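Local coordinates for protein beta-ketoacyl synthase (Burkholderia phymatum, PDB 4EWG) that probably catalyses the condensation of an acyl chain with malonyl-ACP to give 3-oxoacyl-ACP, at residues G103-Y109 and Q187-G193; A81-E86 and N150-W155. Residues are numbered along the deposited sequence.

Contact 1: residues G103-Y109 and Q187-G193; sequences GRMGVAY and QTLMLAG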
# COMPACT_ATOMS: atom_id res chain seq x y z
N GLY A 103 -0.29 13.18 -16.69
CA GLY A 103 0.01 11.76 -16.64
C GLY A 103 1.49 11.47 -16.41
O GLY A 103 1.85 10.34 -16.16
N ARG A 104 2.33 12.51 -16.44
CA ARG A 104 3.76 12.37 -16.34
C ARG A 104 4.21 12.23 -14.90
O ARG A 104 5.32 11.78 -14.64
CB ARG A 104 4.48 13.59 -16.91
CG ARG A 104 4.47 14.85 -16.01
CD ARG A 104 5.36 15.97 -16.55
NE ARG A 104 4.78 16.56 -17.74
CZ ARG A 104 5.42 17.31 -18.63
NH1 ARG A 104 6.71 17.60 -18.48
NH2 ARG A 104 4.77 17.77 -19.69
N MET A 105 3.38 12.71 -13.99
CA MET A 105 3.68 12.67 -12.57
C MET A 105 2.72 11.75 -11.85
O MET A 105 1.53 11.85 -12.03
CB MET A 105 3.58 14.07 -11.96
CG MET A 105 3.86 14.07 -10.47
SD MET A 105 3.75 15.67 -9.69
CE MET A 105 5.24 16.48 -10.31
N GLY A 106 3.27 10.91 -10.98
CA GLY A 106 2.49 9.97 -10.15
C GLY A 106 2.73 10.21 -8.68
O GLY A 106 3.36 11.20 -8.28
N VAL A 107 2.18 9.34 -7.85
CA VAL A 107 2.23 9.53 -6.41
C VAL A 107 2.50 8.23 -5.68
O VAL A 107 1.84 7.22 -5.92
CB VAL A 107 0.92 10.13 -5.86
CG1 VAL A 107 1.00 10.25 -4.33
CG2 VAL A 107 0.61 11.46 -6.54
N ALA A 108 3.50 8.24 -4.81
CA ALA A 108 3.74 7.14 -3.91
C ALA A 108 3.63 7.69 -2.48
O ALA A 108 4.28 8.70 -2.14
CB ALA A 108 5.11 6.51 -4.15
N TYR A 109 2.78 7.08 -1.67
CA TYR A 109 2.53 7.61 -0.33
C TYR A 109 1.85 6.58 0.56
O TYR A 109 1.11 5.72 0.06
CB TYR A 109 1.59 8.84 -0.42
CG TYR A 109 2.07 10.05 0.30
CD1 TYR A 109 1.82 10.23 1.69
CD2 TYR A 109 2.79 11.03 -0.38
CE1 TYR A 109 2.28 11.37 2.35
CE2 TYR A 109 3.24 12.18 0.29
CZ TYR A 109 2.99 12.34 1.64
OH TYR A 109 3.47 13.46 2.28
N GLN A 187 7.32 6.70 -15.14
CA GLN A 187 6.88 8.03 -14.82
C GLN A 187 8.07 8.95 -14.92
O GLN A 187 9.20 8.54 -14.64
CB GLN A 187 6.34 8.06 -13.37
CG GLN A 187 5.05 7.31 -13.16
CD GLN A 187 3.87 7.96 -13.84
OE1 GLN A 187 2.91 7.27 -14.17
NE2 GLN A 187 3.92 9.29 -14.07
N THR A 188 7.81 10.19 -15.30
CA THR A 188 8.86 11.20 -15.38
C THR A 188 9.08 11.82 -14.02
O THR A 188 10.19 12.19 -13.68
CB THR A 188 8.48 12.33 -16.34
OG1 THR A 188 8.29 11.79 -17.65
CG2 THR A 188 9.58 13.37 -16.40
N LEU A 189 8.01 11.96 -13.25
CA LEU A 189 8.05 12.58 -11.94
C LEU A 189 7.21 11.79 -10.98
O LEU A 189 6.30 11.10 -11.38
CB LEU A 189 7.47 14.00 -12.03
CG LEU A 189 8.35 14.99 -12.79
CD1 LEU A 189 7.60 15.62 -13.99
CD2 LEU A 189 8.96 16.01 -11.83
N MET A 190 7.52 11.90 -9.70
CA MET A 190 6.74 11.28 -8.63
C MET A 190 6.79 12.17 -7.40
O MET A 190 7.87 12.70 -7.05
CB MET A 190 7.29 9.89 -8.23
CG MET A 190 7.14 8.78 -9.26
SD MET A 190 5.44 8.29 -9.60
CE MET A 190 5.05 7.15 -8.24
N LEU A 191 5.64 12.36 -6.78
CA LEU A 191 5.59 12.80 -5.38
C LEU A 191 5.73 11.54 -4.52
O LEU A 191 5.01 10.56 -4.73
CB LEU A 191 4.27 13.49 -5.07
CG LEU A 191 4.01 14.76 -5.91
CD1 LEU A 191 2.67 15.31 -5.54
CD2 LEU A 191 5.14 15.81 -5.75
N ALA A 192 6.67 11.54 -3.59
CA ALA A 192 6.85 10.41 -2.71
C ALA A 192 6.97 10.90 -1.28
O ALA A 192 7.73 11.81 -0.99
CB ALA A 192 8.07 9.59 -3.10
N GLY A 193 6.21 10.29 -0.38
CA GLY A 193 6.27 10.67 1.00
C GLY A 193 5.52 9.76 1.92
O GLY A 193 5.09 8.65 1.55

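Contact 2: residues A81-E86 and N150-W155; sequences AVRASE and NVSLFW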
# COMPACT_ATOMS: atom_id res chain seq x y z
N ALA A 81 -0.31 15.45 4.50
CA ALA A 81 0.30 14.88 3.30
C ALA A 81 0.21 15.90 2.15
O ALA A 81 1.19 16.16 1.47
CB ALA A 81 -0.40 13.58 2.92
N VAL A 82 -0.99 16.48 1.97
CA VAL A 82 -1.22 17.46 0.91
C VAL A 82 -0.40 18.74 1.13
O VAL A 82 0.24 19.25 0.22
CB VAL A 82 -2.70 17.78 0.77
CG1 VAL A 82 -2.90 18.95 -0.18
CG2 VAL A 82 -3.47 16.56 0.27
N ARG A 83 -0.31 19.19 2.37
CA ARG A 83 0.44 20.39 2.67
C ARG A 83 1.93 20.17 2.40
O ARG A 83 2.59 21.03 1.82
CB ARG A 83 0.19 20.81 4.11
CG ARG A 83 0.96 22.04 4.54
CD ARG A 83 0.71 23.20 3.60
NE ARG A 83 1.34 24.41 4.09
CZ ARG A 83 1.62 25.47 3.34
NH1 ARG A 83 1.33 25.46 2.05
NH2 ARG A 83 2.20 26.54 3.89
N ALA A 84 2.45 19.02 2.84
CA ALA A 84 3.83 18.61 2.57
C ALA A 84 4.13 18.64 1.10
O ALA A 84 5.19 19.14 0.66
CB ALA A 84 4.08 17.20 3.11
N SER A 85 3.20 18.09 0.34
CA SER A 85 3.42 17.88 -1.06
C SER A 85 3.33 19.22 -1.78
O SER A 85 4.09 19.46 -2.72
CB SER A 85 2.38 16.89 -1.59
OG SER A 85 2.49 15.65 -0.94
N GLU A 86 2.44 20.10 -1.31
CA GLU A 86 2.32 21.47 -1.78
C GLU A 86 3.61 22.26 -1.58
O GLU A 86 4.05 22.97 -2.48
CB GLU A 86 1.18 22.18 -1.05
CG GLU A 86 0.88 23.61 -1.52
CD GLU A 86 -0.28 24.24 -0.74
OE1 GLU A 86 -1.26 24.70 -1.34
OE2 GLU A 86 -0.22 24.26 0.51
N ASN A 150 -5.48 11.35 -1.84
CA ASN A 150 -5.76 12.78 -1.58
C ASN A 150 -4.70 13.71 -2.19
O ASN A 150 -5.04 14.71 -2.77
CB ASN A 150 -5.93 13.06 -0.09
CG ASN A 150 -7.34 12.86 0.37
OD1 ASN A 150 -8.26 13.39 -0.25
ND2 ASN A 150 -7.54 12.05 1.43
N VAL A 151 -3.44 13.33 -2.09
CA VAL A 151 -2.38 14.06 -2.72
C VAL A 151 -2.55 14.05 -4.24
O VAL A 151 -2.50 15.10 -4.88
CB VAL A 151 -1.01 13.45 -2.37
CG1 VAL A 151 0.06 14.06 -3.24
CG2 VAL A 151 -0.72 13.58 -0.88
N SER A 152 -2.75 12.86 -4.82
CA SER A 152 -2.88 12.73 -6.28
C SER A 152 -4.06 13.52 -6.84
O SER A 152 -3.90 14.25 -7.83
CB SER A 152 -3.04 11.29 -6.70
OG SER A 152 -3.00 11.18 -8.12
N LEU A 153 -5.22 13.36 -6.22
CA LEU A 153 -6.41 14.09 -6.59
C LEU A 153 -6.25 15.58 -6.48
O LEU A 153 -6.80 16.31 -7.28
CB LEU A 153 -7.60 13.67 -5.72
CG LEU A 153 -8.36 12.38 -6.03
CD1 LEU A 153 -9.11 11.99 -4.75
CD2 LEU A 153 -9.29 12.48 -7.21
N PHE A 154 -5.53 16.05 -5.46
CA PHE A 154 -5.42 17.46 -5.19
C PHE A 154 -4.82 18.23 -6.38
O PHE A 154 -5.19 19.37 -6.62
CB PHE A 154 -4.61 17.70 -3.91
CG PHE A 154 -4.82 19.08 -3.30
CD1 PHE A 154 -5.94 19.33 -2.50
CD2 PHE A 154 -3.91 20.11 -3.54
CE1 PHE A 154 -6.15 20.60 -1.94
CE2 PHE A 154 -4.10 21.37 -2.99
CZ PHE A 154 -5.21 21.62 -2.18
N TRP A 155 -3.90 17.63 -7.11
CA TRP A 155 -3.33 18.29 -8.29
C TRP A 155 -3.79 17.65 -9.56
O TRP A 155 -3.19 17.81 -10.61
CB TRP A 155 -1.80 18.32 -8.20
CG TRP A 155 -1.31 19.36 -7.17
CD1 TRP A 155 -1.08 20.70 -7.38
CD2 TRP A 155 -1.02 19.14 -5.79
NE1 TRP A 155 -0.66 21.30 -6.22
CE2 TRP A 155 -0.62 20.43 -5.24
CE3 TRP A 155 -1.07 18.05 -4.97
CZ2 TRP A 155 -0.27 20.58 -3.93
CZ3 TRP A 155 -0.73 18.21 -3.65
CH2 TRP A 155 -0.33 19.46 -3.14

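Contact 1: residues G103-Y109 and Q187-G193
Start at Q187, just before its strand begins: the side-chain amide reaches across, and Q187 NE2 donates to G103 O at 3.1 Å, while OE1 is taken by R160 N. At T188 and L189 the carbonyl O of R104 accepts two backbone NH groups, a good bond from L189 N (3.0 Å to R104 O) and a weak one from T188 N. R104 also makes a salt bridge to D102 through NH2 and a weak hydrogen bond from NH1 to H249, which binds calcium in a structure of this protein, though none is bound to this chain. L189 shares a face with M105, and its O accepts from G106 N at 3.1 Å. M190 points the other way, to helix 170-183; a side chain at G106 would run into M190 SD. L191 N bonds to G106 O at 3.0 Å and A108 N to L191 O at 2.8 Å; its side chain lies with V107 and M105, L191 CG 3.9 Å from M105 SD. A192 turns with A108 to helix 170-183. G193 N reaches A108 O at 3.1 Å, and G193 CA makes a CH-pi contact 3.8 Å from the Y109 ring centroid, where a CB would clash with Y109 CE2. The parallel pair belongs to the N-terminal half's mixed sheet, helix 170-183 on one face and helices 76-92 and 146-154 on the other, which fits the layered alpha-beta-alpha-beta-alpha thiolase fold.

Contact 2: residues A81-E86 and N150-W155
V82 sits with its CG1 methyl squarely over the face of the F154 ring, 3.6 Å from the centroid, a CH-pi contact, and its CG2 is 4.2 Å from V151 CG2. Next to it the W155 indole reaches back across the 81-86 segment of helix 76-92: CH2 lies 3.4 Å from V82 O, which meets the ring at its edge, and CZ2 is 3.6 Å from E86 CB. Helix 76-92 thus packs against helix 146-154 and the W155 that follows it, both helices on the same face of the sheet in the N-terminal half of the thiolase fold; the axes of the short helical segments cross at -52°, 9.3 Å apart, without a hydrogen bond between them. Toward the sheet, V151 CG2 is 3.8 Å from A81 CB and V151 CG1 3.7 Å from S85 OG. S85 OG bonds back to A81 O at 2.8 Å and also pairs with T241. W66 meets F154 edge-to-face and hydrogen-bonds E86 OE1, while N150 packs on M273 of the second subunit.

In the fold
Following the chain from the N terminus, the first of the four segments to appear is on helix 76-92; after a connecting loop, with no other helix or strand between, comes strand 105-110, so the first segments of both contacts precede either partner. Helix 146-154 returns to close contact 2 over a 63-residue loop that contains strand 105-110; strand 189-196 closes contact 1 later, over a 77-residue loop that contains helix 146-154. The two closures therefore cross, neither enclosing the other. Their centres are about 11 Å apart, and the helices of contact 2 lie on the strand pair's face of Y109, V107 and L191: Y109 CE1 is 3.5 Å from A81 CB, V107 CG2 3.7 Å from S152 CB.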